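Side-chain contacts in diphthine synthase (Entamoeba histolytica, PDB 3I4T), which probably methylates elongation factor 2 with S-adenosylmethionine during diphthamide synthesis: residues L145-Q150 with I271-V276; P168-N173 with G228-D233; I138-L143 with Q247-G252; A132-A137 with L181-I186. All coordinates share one frame; numbering follows the deposited sequence.

Contact 1 (L145-Q150 with I271-V276)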
loop_
_atom_site.group_PDB
_atom_site.type_symbol
_atom_site.label_atom_id
_atom_site.label_comp_id
_atom_site.label_asym_id
_atom_site.label_seq_id
_atom_site.Cartn_x
_atom_site.Cartn_y
_atom_site.Cartn_z
ATOM N N LEU A 145 -8.083 -6.116 -0.920
ATOM C CA LEU A 145 -6.635 -6.042 -1.119
ATOM C C LEU A 145 -5.822 -7.283 -0.718
ATOM O O LEU A 145 -4.754 -7.534 -1.287
ATOM C CB LEU A 145 -6.081 -4.816 -0.384
ATOM C CG LEU A 145 -6.602 -3.440 -0.831
ATOM C CD1 LEU A 145 -6.020 -2.351 0.058
ATOM C CD2 LEU A 145 -6.326 -3.154 -2.339
ATOM N N TYR A 146 -6.308 -8.057 0.254
ATOM C CA TYR A 146 -5.625 -9.302 0.627
ATOM C C TYR A 146 -5.720 -10.311 -0.490
ATOM O O TYR A 146 -4.882 -11.193 -0.599
ATOM C CB TYR A 146 -6.200 -9.922 1.900
ATOM C CG TYR A 146 -6.093 -9.053 3.126
ATOM C CD1 TYR A 146 -5.239 -7.937 3.156
ATOM C CD2 TYR A 146 -6.837 -9.356 4.275
ATOM C CE1 TYR A 146 -5.156 -7.136 4.289
ATOM C CE2 TYR A 146 -6.755 -8.567 5.419
ATOM C CZ TYR A 146 -5.913 -7.462 5.417
ATOM O OH TYR A 146 -5.831 -6.678 6.548
ATOM N N ARG A 147 -6.750 -10.182 -1.321
ATOM C CA ARG A 147 -6.924 -11.100 -2.440
ATOM C C ARG A 147 -6.095 -10.765 -3.688
ATOM O O ARG A 147 -6.157 -11.484 -4.661
ATOM C CB ARG A 147 -8.408 -11.261 -2.776
ATOM C CG ARG A 147 -9.245 -11.852 -1.625
ATOM C CD ARG A 147 -10.597 -12.332 -2.124
ATOM N NE ARG A 147 -10.412 -13.194 -3.291
ATOM C CZ ARG A 147 -11.352 -13.490 -4.186
ATOM N NH1 ARG A 147 -12.588 -13.004 -4.079
ATOM N NH2 ARG A 147 -11.044 -14.283 -5.199
ATOM N N PHE A 148 -5.322 -9.683 -3.660
ATOM C CA PHE A 148 -4.427 -9.353 -4.782
ATOM C C PHE A 148 -3.184 -10.240 -4.827
ATOM O O PHE A 148 -2.463 -10.374 -3.825
ATOM C CB PHE A 148 -4.061 -7.857 -4.803
ATOM C CG PHE A 148 -5.100 -7.012 -5.488
ATOM C CD1 PHE A 148 -6.267 -6.639 -4.821
ATOM C CD2 PHE A 148 -4.950 -6.646 -6.810
ATOM C CE1 PHE A 148 -7.251 -5.896 -5.460
ATOM C CE2 PHE A 148 -5.930 -5.910 -7.460
ATOM C CZ PHE A 148 -7.086 -5.534 -6.780
ATOM N N GLY A 149 -2.963 -10.852 -5.988
ATOM C CA GLY A 149 -1.781 -11.673 -6.259
ATOM C C GLY A 149 -0.657 -10.737 -6.649
ATOM O O GLY A 149 -0.663 -9.568 -6.229
ATOM N N GLN A 150 0.297 -11.216 -7.463
ATOM C CA GLN A 150 1.416 -10.356 -7.853
ATOM C C GLN A 150 1.031 -9.268 -8.865
ATOM O O GLN A 150 0.148 -9.460 -9.714
ATOM C CB GLN A 150 2.649 -11.154 -8.271
ATOM C CG GLN A 150 2.726 -11.656 -9.702
ATOM C CD GLN A 150 3.944 -12.567 -9.919
ATOM O OE1 GLN A 150 5.098 -12.144 -9.750
ATOM N NE2 GLN A 150 3.688 -13.819 -10.290
ATOM N N ILE A 271 -7.819 -6.649 -12.811
ATOM C CA ILE A 271 -8.403 -7.855 -13.334
ATOM C C ILE A 271 -8.769 -8.758 -12.160
ATOM O O ILE A 271 -7.896 -9.416 -11.580
ATOM C CB ILE A 271 -7.462 -8.585 -14.325
ATOM C CG1 ILE A 271 -7.026 -7.638 -15.452
ATOM C CG2 ILE A 271 -8.163 -9.830 -14.887
ATOM C CD1 ILE A 271 -5.945 -8.215 -16.376
ATOM N N PRO A 272 -10.064 -8.775 -11.797
ATOM C CA PRO A 272 -10.556 -9.565 -10.669
ATOM C C PRO A 272 -10.262 -11.044 -10.848
ATOM O O PRO A 272 -10.144 -11.496 -11.979
ATOM C CB PRO A 272 -12.071 -9.336 -10.709
ATOM C CG PRO A 272 -12.257 -8.037 -11.438
ATOM C CD PRO A 272 -11.124 -7.952 -12.418
ATOM N N ALA A 273 -10.146 -11.791 -9.747
ATOM C CA ALA A 273 -10.136 -13.268 -9.800
ATOM C C ALA A 273 -11.419 -13.818 -10.460
ATOM O O ALA A 273 -12.431 -13.127 -10.488
ATOM C CB ALA A 273 -9.985 -13.841 -8.392
ATOM N N PRO A 274 -11.383 -15.063 -10.984
ATOM C CA PRO A 274 -12.610 -15.664 -11.515
ATOM C C PRO A 274 -13.793 -15.717 -10.532
ATOM O O PRO A 274 -14.934 -15.712 -10.977
ATOM C CB PRO A 274 -12.156 -17.069 -11.919
ATOM C CG PRO A 274 -10.732 -16.871 -12.328
ATOM C CD PRO A 274 -10.207 -15.905 -11.287
ATOM N N GLN A 275 -13.546 -15.761 -9.221
ATOM C CA GLN A 275 -14.661 -15.568 -8.289
ATOM C C GLN A 275 -14.526 -14.350 -7.403
ATOM O O GLN A 275 -13.514 -14.128 -6.723
ATOM C CB GLN A 275 -15.066 -16.833 -7.504
ATOM C CG GLN A 275 -14.145 -17.288 -6.424
ATOM C CD GLN A 275 -14.340 -16.580 -5.076
ATOM O OE1 GLN A 275 -13.408 -16.525 -4.272
ATOM N NE2 GLN A 275 -15.538 -16.045 -4.828
ATOM N N VAL A 276 -15.585 -13.557 -7.432
ATOM C CA VAL A 276 -15.629 -12.308 -6.721
ATOM C C VAL A 276 -16.652 -12.511 -5.631
ATOM O O VAL A 276 -17.724 -13.025 -5.885
ATOM C CB VAL A 276 -16.035 -11.171 -7.677
ATOM C CG1 VAL A 276 -16.033 -9.846 -6.950
ATOM C CG2 VAL A 276 -15.098 -11.146 -8.880
#
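Arg147 reaches across to the backbone of Gln275 and grips a single carbonyl oxygen with both terminal nitrogens. Arg147 NH2 lies 2.9 Å from Gln275 O, nearly in line with the carbonyl bond. Arg147 NH1 lies 3.0 Å from the same Gln275 O. NH1 and NH2 take it end-on, and the oxygen lies in the guanidinium plane. The two N-H angles, 149° and 142°, are bent because both donors share one acceptor. The arginine chain turns at chi3 to present this end.

The tight part is the guanidinium itself. Ala273 CB lies 3.4 Å from Arg147 NH2, and Val276 CA lies at the edge, 4.1 Å from Arg147 NH1. Gln275 OE1 lies over one face, and the amide plane is 9° from that of the guanidinium. Gln275 OE1 comes within 3.4 Å of Arg147 NH2 but at a poor angle for bonding; it accepts from Asn177 ND2 instead. The solvent side is at the Gln275 side chain, which is exposed even though its backbone oxygen is held.

A salt bridge from NH1 to Glu280 and a bond from NH2 to Asn177 O further fix the arginine. The contact joins the loop before strand 152-154 to the loop between strand 267-271 and helix 278-284. Phe148 meets His179 edge-to-face and touches Leu181 of strand 180-187, while Ile271 packs on helix 166-175.

Contact 2 (P168-N173 with G228-D233)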
loop_
_atom_site.group_PDB
_atom_site.type_symbol
_atom_site.label_atom_id
_atom_site.label_comp_id
_atom_site.label_asym_id
_atom_site.label_seq_id
_atom_site.Cartn_x
_atom_site.Cartn_y
_atom_site.Cartn_z
ATOM N N PRO A 168 1.680 -14.740 -18.457
ATOM C CA PRO A 168 1.696 -15.944 -17.626
ATOM C C PRO A 168 1.473 -15.647 -16.149
ATOM O O PRO A 168 0.854 -16.453 -15.471
ATOM C CB PRO A 168 3.112 -16.518 -17.843
ATOM C CG PRO A 168 3.915 -15.364 -18.309
ATOM C CD PRO A 168 2.969 -14.560 -19.152
ATOM N N LYS A 169 1.965 -14.510 -15.659
ATOM C CA LYS A 169 1.726 -14.101 -14.262
ATOM C C LYS A 169 0.250 -13.778 -13.970
ATOM O O LYS A 169 -0.223 -14.020 -12.857
ATOM C CB LYS A 169 2.596 -12.905 -13.879
ATOM C CG LYS A 169 4.098 -13.142 -13.979
ATOM C CD LYS A 169 4.878 -11.870 -13.629
ATOM C CE LYS A 169 6.367 -12.073 -13.896
ATOM N NZ LYS A 169 7.182 -10.863 -13.618
ATOM N N ILE A 170 -0.470 -13.226 -14.948
ATOM C CA ILE A 170 -1.915 -13.015 -14.792
ATOM C C ILE A 170 -2.637 -14.370 -14.723
ATOM O O ILE A 170 -3.575 -14.542 -13.938
ATOM C CB ILE A 170 -2.530 -12.124 -15.922
ATOM C CG1 ILE A 170 -1.888 -10.730 -15.923
ATOM C CG2 ILE A 170 -4.041 -11.990 -15.748
ATOM C CD1 ILE A 170 -2.313 -9.853 -17.080
ATOM N N LYS A 171 -2.169 -15.322 -15.527
ATOM C CA LYS A 171 -2.687 -16.691 -15.545
ATOM C C LYS A 171 -2.599 -17.336 -14.167
ATOM O O LYS A 171 -3.583 -17.921 -13.682
ATOM C CB LYS A 171 -1.937 -17.551 -16.574
ATOM C CG LYS A 171 -2.636 -18.861 -16.906
ATOM C CD LYS A 171 -1.679 -19.875 -17.517
ATOM C CE LYS A 171 -2.404 -21.131 -17.956
ATOM N NZ LYS A 171 -3.331 -21.618 -16.896
ATOM N N ILE A 172 -1.433 -17.204 -13.541
ATOM C CA ILE A 172 -1.206 -17.723 -12.182
ATOM C C ILE A 172 -2.156 -17.096 -11.153
ATOM O O ILE A 172 -2.751 -17.805 -10.320
ATOM C CB ILE A 172 0.273 -17.567 -11.764
ATOM C CG1 ILE A 172 1.134 -18.599 -12.510
ATOM C CG2 ILE A 172 0.455 -17.721 -10.250
ATOM C CD1 ILE A 172 2.621 -18.276 -12.511
ATOM N N ASN A 173 -2.321 -15.780 -11.223
ATOM C CA ASN A 173 -3.218 -15.089 -10.314
ATOM C C ASN A 173 -4.639 -15.605 -10.464
ATOM O O ASN A 173 -5.330 -15.848 -9.476
ATOM C CB ASN A 173 -3.191 -13.587 -10.565
ATOM C CG ASN A 173 -2.005 -12.904 -9.921
ATOM O OD1 ASN A 173 -1.188 -13.544 -9.251
ATOM N ND2 ASN A 173 -1.917 -11.587 -10.101
ATOM N N GLY A 228 -6.642 -18.797 -22.554
ATOM C CA GLY A 228 -7.975 -18.617 -21.975
ATOM C C GLY A 228 -7.984 -17.919 -20.626
ATOM O O GLY A 228 -8.842 -18.204 -19.791
ATOM N N VAL A 229 -7.049 -16.983 -20.434
ATOM C CA VAL A 229 -6.860 -16.285 -19.159
ATOM C C VAL A 229 -7.967 -15.253 -18.905
ATOM O O VAL A 229 -8.510 -15.159 -17.804
ATOM C CB VAL A 229 -5.473 -15.600 -19.110
ATOM C CG1 VAL A 229 -5.244 -14.928 -17.763
ATOM C CG2 VAL A 229 -4.373 -16.602 -19.386
ATOM N N TYR A 230 -8.270 -14.478 -19.935
ATOM C CA TYR A 230 -9.374 -13.527 -19.946
ATOM C C TYR A 230 -9.875 -13.456 -21.384
ATOM O O TYR A 230 -9.224 -13.999 -22.297
ATOM C CB TYR A 230 -8.896 -12.144 -19.514
ATOM C CG TYR A 230 -7.609 -11.718 -20.182
ATOM C CD1 TYR A 230 -7.602 -11.263 -21.504
ATOM C CD2 TYR A 230 -6.396 -11.776 -19.500
ATOM C CE1 TYR A 230 -6.423 -10.877 -22.125
ATOM C CE2 TYR A 230 -5.209 -11.392 -20.119
ATOM C CZ TYR A 230 -5.231 -10.948 -21.432
ATOM O OH TYR A 230 -4.063 -10.572 -22.045
ATOM N N ASP A 231 -11.016 -12.800 -21.592
ATOM C CA ASP A 231 -11.450 -12.457 -22.949
ATOM C C ASP A 231 -12.253 -11.152 -23.044
ATOM O O ASP A 231 -12.601 -10.560 -22.037
ATOM C CB ASP A 231 -12.164 -13.645 -23.644
ATOM C CG ASP A 231 -13.534 -13.992 -23.033
ATOM O OD1 ASP A 231 -13.990 -13.388 -22.031
ATOM O OD2 ASP A 231 -14.171 -14.916 -23.590
ATOM N N GLU A 232 -12.514 -10.722 -24.274
ATOM C CA GLU A 232 -13.422 -9.617 -24.628
ATOM C C GLU A 232 -14.508 -9.297 -23.584
ATOM O O GLU A 232 -14.768 -8.124 -23.271
ATOM C CB GLU A 232 -14.094 -9.993 -25.961
ATOM C CG GLU A 232 -14.502 -8.839 -26.839
ATOM C CD GLU A 232 -14.992 -9.281 -28.211
ATOM O OE1 GLU A 232 -16.008 -10.008 -28.303
ATOM O OE2 GLU A 232 -14.360 -8.888 -29.213
ATOM N N ASP A 233 -15.141 -10.348 -23.067
ATOM C CA ASP A 233 -16.292 -10.221 -22.173
ATOM C C ASP A 233 -15.936 -10.268 -20.684
ATOM O O ASP A 233 -16.830 -10.201 -19.839
ATOM C CB ASP A 233 -17.329 -11.308 -22.487
ATOM C CG ASP A 233 -17.932 -11.167 -23.881
ATOM O OD1 ASP A 233 -18.639 -10.167 -24.129
ATOM O OD2 ASP A 233 -17.710 -12.064 -24.726
#
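Val229 presses both of its methyl groups against helix 166-175, CG1 against Ile170 and the Lys171 backbone carbon, CG2 against the lysine chain. Its CG1 is anti to the backbone N (chi1 -177°), which leaves CG2 beside that nitrogen and spreads the two methyls over neighbouring residues of the helix. Val229 CG1 meets Ile170 CG2 at 3.8 Å and also comes to 3.8 Å from Lys171 CA. Val229 CG2 rests on the start of the lysine chain, 3.8 Å from Lys171 CG.

Ile170 makes its contact through the branch methyl. With CG1 beside the backbone N (chi1 -61°), CG2 is the arm that faces the loop. Ile170 CG2 also approaches the edge of the Tyr230 ring, near its plane, 4.4 Å from Tyr230 CD2. Ile170 and Val229 cross at about a right angle, as do Lys171 and Val229.

The lysine side chain touches through CB and CG; its charged end does not take part. The chain stays extended until chi4 and leads away from the loop, where NZ forms a salt bridge with Asp175. Tyr230 OH is bonded to Leu218 O of helix 211-225, which holds the far end of the ring. Val229 O accepts from Arg174 NE, a polar tie beside the apolar one.

Between the two segments the chemistry is wholly van der Waals: no hydrogen bond crosses. The fit of helix to loop thus rests on methyl groups and the lysine methylenes, while the polar ends find partners beyond the contact.

Contact 3 (I138-L143 with Q247-G252)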
loop_
_atom_site.group_PDB
_atom_site.type_symbol
_atom_site.label_atom_id
_atom_site.label_comp_id
_atom_site.label_asym_id
_atom_site.label_seq_id
_atom_site.Cartn_x
_atom_site.Cartn_y
_atom_site.Cartn_z
ATOM N N ILE A 138 -6.219 1.526 -4.634
ATOM C CA ILE A 138 -7.122 0.801 -5.541
ATOM C C ILE A 138 -8.195 0.005 -4.775
ATOM O O ILE A 138 -9.107 -0.582 -5.371
ATOM C CB ILE A 138 -6.345 -0.171 -6.504
ATOM C CG1 ILE A 138 -5.394 -1.053 -5.700
ATOM C CG2 ILE A 138 -5.612 0.608 -7.588
ATOM C CD1 ILE A 138 -5.090 -2.372 -6.330
ATOM N N GLY A 139 -8.062 -0.015 -3.452
ATOM C CA GLY A 139 -9.090 -0.545 -2.575
ATOM C C GLY A 139 -10.430 0.136 -2.742
ATOM O O GLY A 139 -11.455 -0.421 -2.365
ATOM N N CYS A 140 -10.442 1.326 -3.328
ATOM C CA CYS A 140 -11.700 2.052 -3.514
ATOM C C CYS A 140 -12.601 1.399 -4.543
ATOM O O CYS A 140 -13.769 1.772 -4.676
ATOM C CB CYS A 140 -11.459 3.526 -3.854
ATOM S SG CYS A 140 -10.511 3.794 -5.331
ATOM N N SER A 141 -12.061 0.415 -5.255
ATOM C CA SER A 141 -12.822 -0.352 -6.238
ATOM C C SER A 141 -13.873 -1.251 -5.579
ATOM O O SER A 141 -14.890 -1.586 -6.186
ATOM C CB SER A 141 -11.874 -1.221 -7.057
ATOM O OG SER A 141 -11.169 -2.107 -6.201
ATOM N N GLY A 142 -13.609 -1.658 -4.343
ATOM C CA GLY A 142 -14.452 -2.639 -3.678
ATOM C C GLY A 142 -13.819 -4.014 -3.628
ATOM O O GLY A 142 -14.289 -4.886 -2.899
ATOM N N LEU A 143 -12.753 -4.217 -4.397
ATOM C CA LEU A 143 -12.014 -5.473 -4.325
ATOM C C LEU A 143 -11.173 -5.510 -3.039
ATOM O O LEU A 143 -10.596 -4.487 -2.632
ATOM C CB LEU A 143 -11.152 -5.687 -5.577
ATOM C CG LEU A 143 -11.878 -5.946 -6.914
ATOM C CD1 LEU A 143 -10.916 -5.785 -8.064
ATOM C CD2 LEU A 143 -12.590 -7.322 -7.007
ATOM N N GLN A 247 -11.222 11.454 -9.710
ATOM C CA GLN A 247 -11.073 10.008 -9.822
ATOM C C GLN A 247 -12.227 9.431 -10.611
ATOM O O GLN A 247 -13.385 9.805 -10.397
ATOM C CB GLN A 247 -11.065 9.405 -8.417
ATOM C CG GLN A 247 -10.998 7.895 -8.323
ATOM C CD GLN A 247 -11.099 7.440 -6.880
ATOM O OE1 GLN A 247 -10.173 7.630 -6.103
ATOM N NE2 GLN A 247 -12.229 6.856 -6.512
ATOM N N LYS A 248 -11.909 8.518 -11.518
ATOM C CA LYS A 248 -12.916 7.852 -12.322
ATOM C C LYS A 248 -12.695 6.343 -12.232
ATOM O O LYS A 248 -11.565 5.869 -12.420
ATOM C CB LYS A 248 -12.832 8.343 -13.777
ATOM C CG LYS A 248 -13.861 7.739 -14.727
ATOM C CD LYS A 248 -15.223 8.419 -14.616
ATOM C CE LYS A 248 -16.326 7.523 -15.208
ATOM N NZ LYS A 248 -17.641 7.587 -14.461
ATOM N N ILE A 249 -13.765 5.605 -11.914
ATOM C CA ILE A 249 -13.728 4.141 -11.830
ATOM C C ILE A 249 -14.874 3.538 -12.637
ATOM O O ILE A 249 -16.036 3.870 -12.398
ATOM C CB ILE A 249 -13.859 3.648 -10.369
ATOM C CG1 ILE A 249 -12.724 4.187 -9.502
ATOM C CG2 ILE A 249 -13.907 2.126 -10.303
ATOM C CD1 ILE A 249 -12.918 3.910 -8.024
ATOM N N VAL A 250 -14.552 2.658 -13.588
ATOM C CA VAL A 250 -15.572 1.984 -14.389
ATOM C C VAL A 250 -15.362 0.496 -14.332
ATOM O O VAL A 250 -14.259 0.019 -14.559
ATOM C CB VAL A 250 -15.566 2.432 -15.881
ATOM C CG1 VAL A 250 -16.735 1.823 -16.627
ATOM C CG2 VAL A 250 -15.649 3.930 -15.989
ATOM N N TYR A 251 -16.438 -0.230 -14.038
ATOM C CA TYR A 251 -16.442 -1.692 -14.019
ATOM C C TYR A 251 -17.253 -2.200 -15.204
ATOM O O TYR A 251 -18.451 -1.922 -15.314
ATOM C CB TYR A 251 -17.057 -2.174 -12.715
ATOM C CG TYR A 251 -17.161 -3.686 -12.529
ATOM C CD1 TYR A 251 -16.037 -4.498 -12.589
ATOM C CD2 TYR A 251 -18.395 -4.284 -12.243
ATOM C CE1 TYR A 251 -16.138 -5.862 -12.396
ATOM C CE2 TYR A 251 -18.507 -5.645 -12.040
ATOM C CZ TYR A 251 -17.377 -6.428 -12.118
ATOM O OH TYR A 251 -17.482 -7.785 -11.915
ATOM N N GLY A 252 -16.603 -2.942 -16.090
ATOM C CA GLY A 252 -17.275 -3.423 -17.289
ATOM C C GLY A 252 -16.416 -4.349 -18.128
ATOM O O GLY A 252 -15.274 -4.666 -17.762
#
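A short 3-10 turn following helix 134-137 meets strand 248-253 of the mixed sheet in the C-terminal half of the chain. Cys140 carries the contact through its sulfur. Cys140 SG lies 3.6 Å from Ile249 CD1 and 3.7 Å from Gln247 NE2, touching Ile249 of the strand and Gln247 just before it. The sulfur stands between its own backbone N and carbonyl carbon (chi1 59°), and this rotation directs it at the strand.

Ile249 answers with the end of its longer branch. The chain runs straight through chi2 (171°), which carries CD1 up to the sulfur. Ile249 CD1 also comes to 4.1 Å from Cys140 O. Gln247 stretches its chain alongside and brings its amide to the sulfur. The approach to SG is packing, with no hydrogen bond across the segments. The amide oxygen OE1 is held by Ala243 N.

Inside the turn, Ser141 fixes the backbone that bears Cys140. Ser141 OG donates to Ile138 O at 2.7 Å, nearly in line with that carbonyl. Ile138 O also accepts from Ser141 N, so two bonds from one residue hold it. Ser141 OG in turn accepts from Leu143 N at 3.2 Å, forming an ST turn.

Met239 of strand 235-240, the antiparallel partner of strand 248-253, touches both Cys140 and Ile249. Ile138, Ser141 and Leu143 pack on Leu270 of strand 267-271. Leu143 reaches helix 278-284, and Cys140 also packs on Tyr107 of the second subunit.

Contact 4 (A132-A137 with L181-I186)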
loop_
_atom_site.group_PDB
_atom_site.type_symbol
_atom_site.label_atom_id
_atom_site.label_comp_id
_atom_site.label_asym_id
_atom_site.label_seq_id
_atom_site.Cartn_x
_atom_site.Cartn_y
_atom_site.Cartn_z
ATOM N N ALA A 132 0.557 7.450 0.956
ATOM C CA ALA A 132 -0.365 6.593 0.213
ATOM C C ALA A 132 0.289 6.067 -1.061
ATOM O O ALA A 132 1.204 6.668 -1.601
ATOM C CB ALA A 132 -1.677 7.323 -0.095
ATOM N N SER A 133 -0.178 4.918 -1.517
ATOM C CA SER A 133 0.365 4.258 -2.681
ATOM C C SER A 133 -0.801 3.789 -3.527
ATOM O O SER A 133 -1.861 3.441 -2.994
ATOM C CB SER A 133 1.204 3.058 -2.237
ATOM O OG SER A 133 1.273 2.057 -3.235
ATOM N N ILE A 134 -0.593 3.742 -4.840
ATOM C CA ILE A 134 -1.610 3.242 -5.759
ATOM C C ILE A 134 -1.995 1.813 -5.370
ATOM O O ILE A 134 -3.148 1.410 -5.516
ATOM C CB ILE A 134 -1.184 3.388 -7.269
ATOM C CG1 ILE A 134 -2.386 3.200 -8.193
ATOM C CG2 ILE A 134 -0.060 2.423 -7.660
ATOM C CD1 ILE A 134 -3.199 4.467 -8.379
ATOM N N MET A 135 -1.034 1.078 -4.823
ATOM C CA MET A 135 -1.250 -0.306 -4.415
ATOM C C MET A 135 -2.288 -0.510 -3.298
ATOM O O MET A 135 -3.024 -1.489 -3.321
ATOM C CB MET A 135 0.075 -0.945 -4.048
ATOM C CG MET A 135 0.353 -2.214 -4.843
ATOM S SD MET A 135 2.060 -2.264 -5.440
ATOM C CE MET A 135 2.114 -0.771 -6.448
ATOM N N ASN A 136 -2.356 0.397 -2.326
ATOM C CA ASN A 136 -3.447 0.346 -1.360
ATOM C C ASN A 136 -4.690 1.098 -1.857
ATOM O O ASN A 136 -5.826 0.618 -1.710
ATOM C CB ASN A 136 -3.016 0.761 0.070
ATOM C CG ASN A 136 -2.076 1.969 0.103
ATOM O OD1 ASN A 136 -0.921 1.874 -0.308
ATOM N ND2 ASN A 136 -2.560 3.104 0.619
ATOM N N ALA A 137 -4.467 2.246 -2.496
ATOM C CA ALA A 137 -5.556 3.136 -2.915
ATOM C C ALA A 137 -6.624 2.501 -3.814
ATOM O O ALA A 137 -7.787 2.908 -3.775
ATOM C CB ALA A 137 -4.988 4.370 -3.577
ATOM N N LEU A 181 -3.491 -6.347 -10.155
ATOM C CA LEU A 181 -3.282 -4.941 -10.454
ATOM C C LEU A 181 -2.343 -4.837 -11.629
ATOM O O LEU A 181 -1.232 -5.363 -11.590
ATOM C CB LEU A 181 -2.677 -4.206 -9.255
ATOM C CG LEU A 181 -2.172 -2.777 -9.477
ATOM C CD1 LEU A 181 -3.329 -1.805 -9.807
ATOM C CD2 LEU A 181 -1.411 -2.330 -8.241
ATOM N N VAL A 182 -2.805 -4.157 -12.674
ATOM C CA VAL A 182 -2.035 -3.967 -13.889
ATOM C C VAL A 182 -1.542 -2.517 -13.958
ATOM O O VAL A 182 -2.325 -1.591 -14.160
ATOM C CB VAL A 182 -2.881 -4.298 -15.133
ATOM C CG1 VAL A 182 -2.029 -4.220 -16.399
ATOM C CG2 VAL A 182 -3.531 -5.671 -14.994
ATOM N N LEU A 183 -0.247 -2.326 -13.758
ATOM C CA LEU A 183 0.351 -0.997 -13.858
ATOM C C LEU A 183 0.743 -0.733 -15.305
ATOM O O LEU A 183 1.146 -1.645 -16.012
ATOM C CB LEU A 183 1.545 -0.863 -12.907
ATOM C CG LEU A 183 1.221 -0.971 -11.409
ATOM C CD1 LEU A 183 2.490 -0.864 -10.590
ATOM C CD2 LEU A 183 0.215 0.099 -10.962
ATOM N N LEU A 184 0.583 0.508 -15.747
ATOM C CA LEU A 184 0.761 0.861 -17.164
ATOM C C LEU A 184 2.038 1.683 -17.360
ATOM O O LEU A 184 2.560 2.265 -16.412
ATOM C CB LEU A 184 -0.469 1.612 -17.711
ATOM C CG LEU A 184 -1.866 1.030 -17.449
ATOM C CD1 LEU A 184 -2.956 1.815 -18.200
ATOM C CD2 LEU A 184 -1.944 -0.440 -17.798
ATOM N N ASP A 185 2.526 1.717 -18.591
ATOM C CA ASP A 185 3.839 2.265 -18.902
ATOM C C ASP A 185 3.853 3.787 -18.897
ATOM O O ASP A 185 2.814 4.436 -19.057
ATOM C CB ASP A 185 4.295 1.730 -20.267
ATOM C CG ASP A 185 5.799 1.791 -20.460
ATOM O OD1 ASP A 185 6.542 2.117 -19.509
ATOM O OD2 ASP A 185 6.237 1.504 -21.590
ATOM N N ILE A 186 5.040 4.344 -18.684
ATOM C CA ILE A 186 5.271 5.790 -18.726
ATOM C C ILE A 186 6.599 6.036 -19.442
ATOM O O ILE A 186 7.669 5.748 -18.893
ATOM C CB ILE A 186 5.332 6.422 -17.301
ATOM C CG1 ILE A 186 4.029 6.171 -16.523
ATOM C CG2 ILE A 186 5.607 7.917 -17.391
ATOM C CD1 ILE A 186 4.123 6.460 -15.014
#
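Leu183 receives two residues of helix 134-137, one on each of its methyls. Ile134 CG2 lies 4.0 Å from Leu183 CD2, and the two side chains slide past each other in opposite directions. Met135 CE comes to 4.2 Å from Leu183 CD1. Two residues earlier in the strand, Leu181 CD2 meets Met135 CG at 3.8 Å, crossing at about a right angle. Met135 therefore spans both leucines. The bends at chi2 (136°) and chi3 (-60°) direct CE to Leu183 while CG stays on Leu181. Leu181 and Leu183, two apart in the strand, point toward the helix.

The next shell sets the helix start. Ser133 is the N-cap, and Ser133 OG accepts from Met135 N at 3.0 Å. This bond fixes the first turn from which Ile134 and Met135 project. Ala137 N follows with a backbone bond to Ser133 O, 2.9 Å long.

On the strand side, Leu181 and Leu183 are bonded through their backbones to strand 152-154. Leu181 also packs on Leu270, and Ile134 on Val242. Met135 and Leu183 both touch Tyr146 of the second subunit, and Asn136 bonds to Asp105 of that subunit, so the dimer interface closes over this region.

Carbon atoms alone make the contact between the two segments. It ties helix to sheet without directional bonds, while the cap supplies hydrogen bonding at the helix start.

Along the chain, 132-137 comes first and closes the shortest loop with 181-186 in contact 4, with 43 residues between. The turn 138-143 follows directly and waits for 247-252 in contact 3. Segment 145-150 pairs with 271-276 in contact 1, the longest loop. Contact 2, between 168-173 and 228-233, nests inside the loops of contacts 1 and 3. Contacts 1 and 3 cross, and contact 4 crosses all the others. Contacts 1 and 2 touch through Gln150 and Asn173; contacts 3 and 4 touch through Ile138 and Leu181. Together they tie helix 134-137 and the turn after it to the mixed sheet, the next loop to the loop after strand 267-271, and helix 166-175 to the loop before strand 235-240.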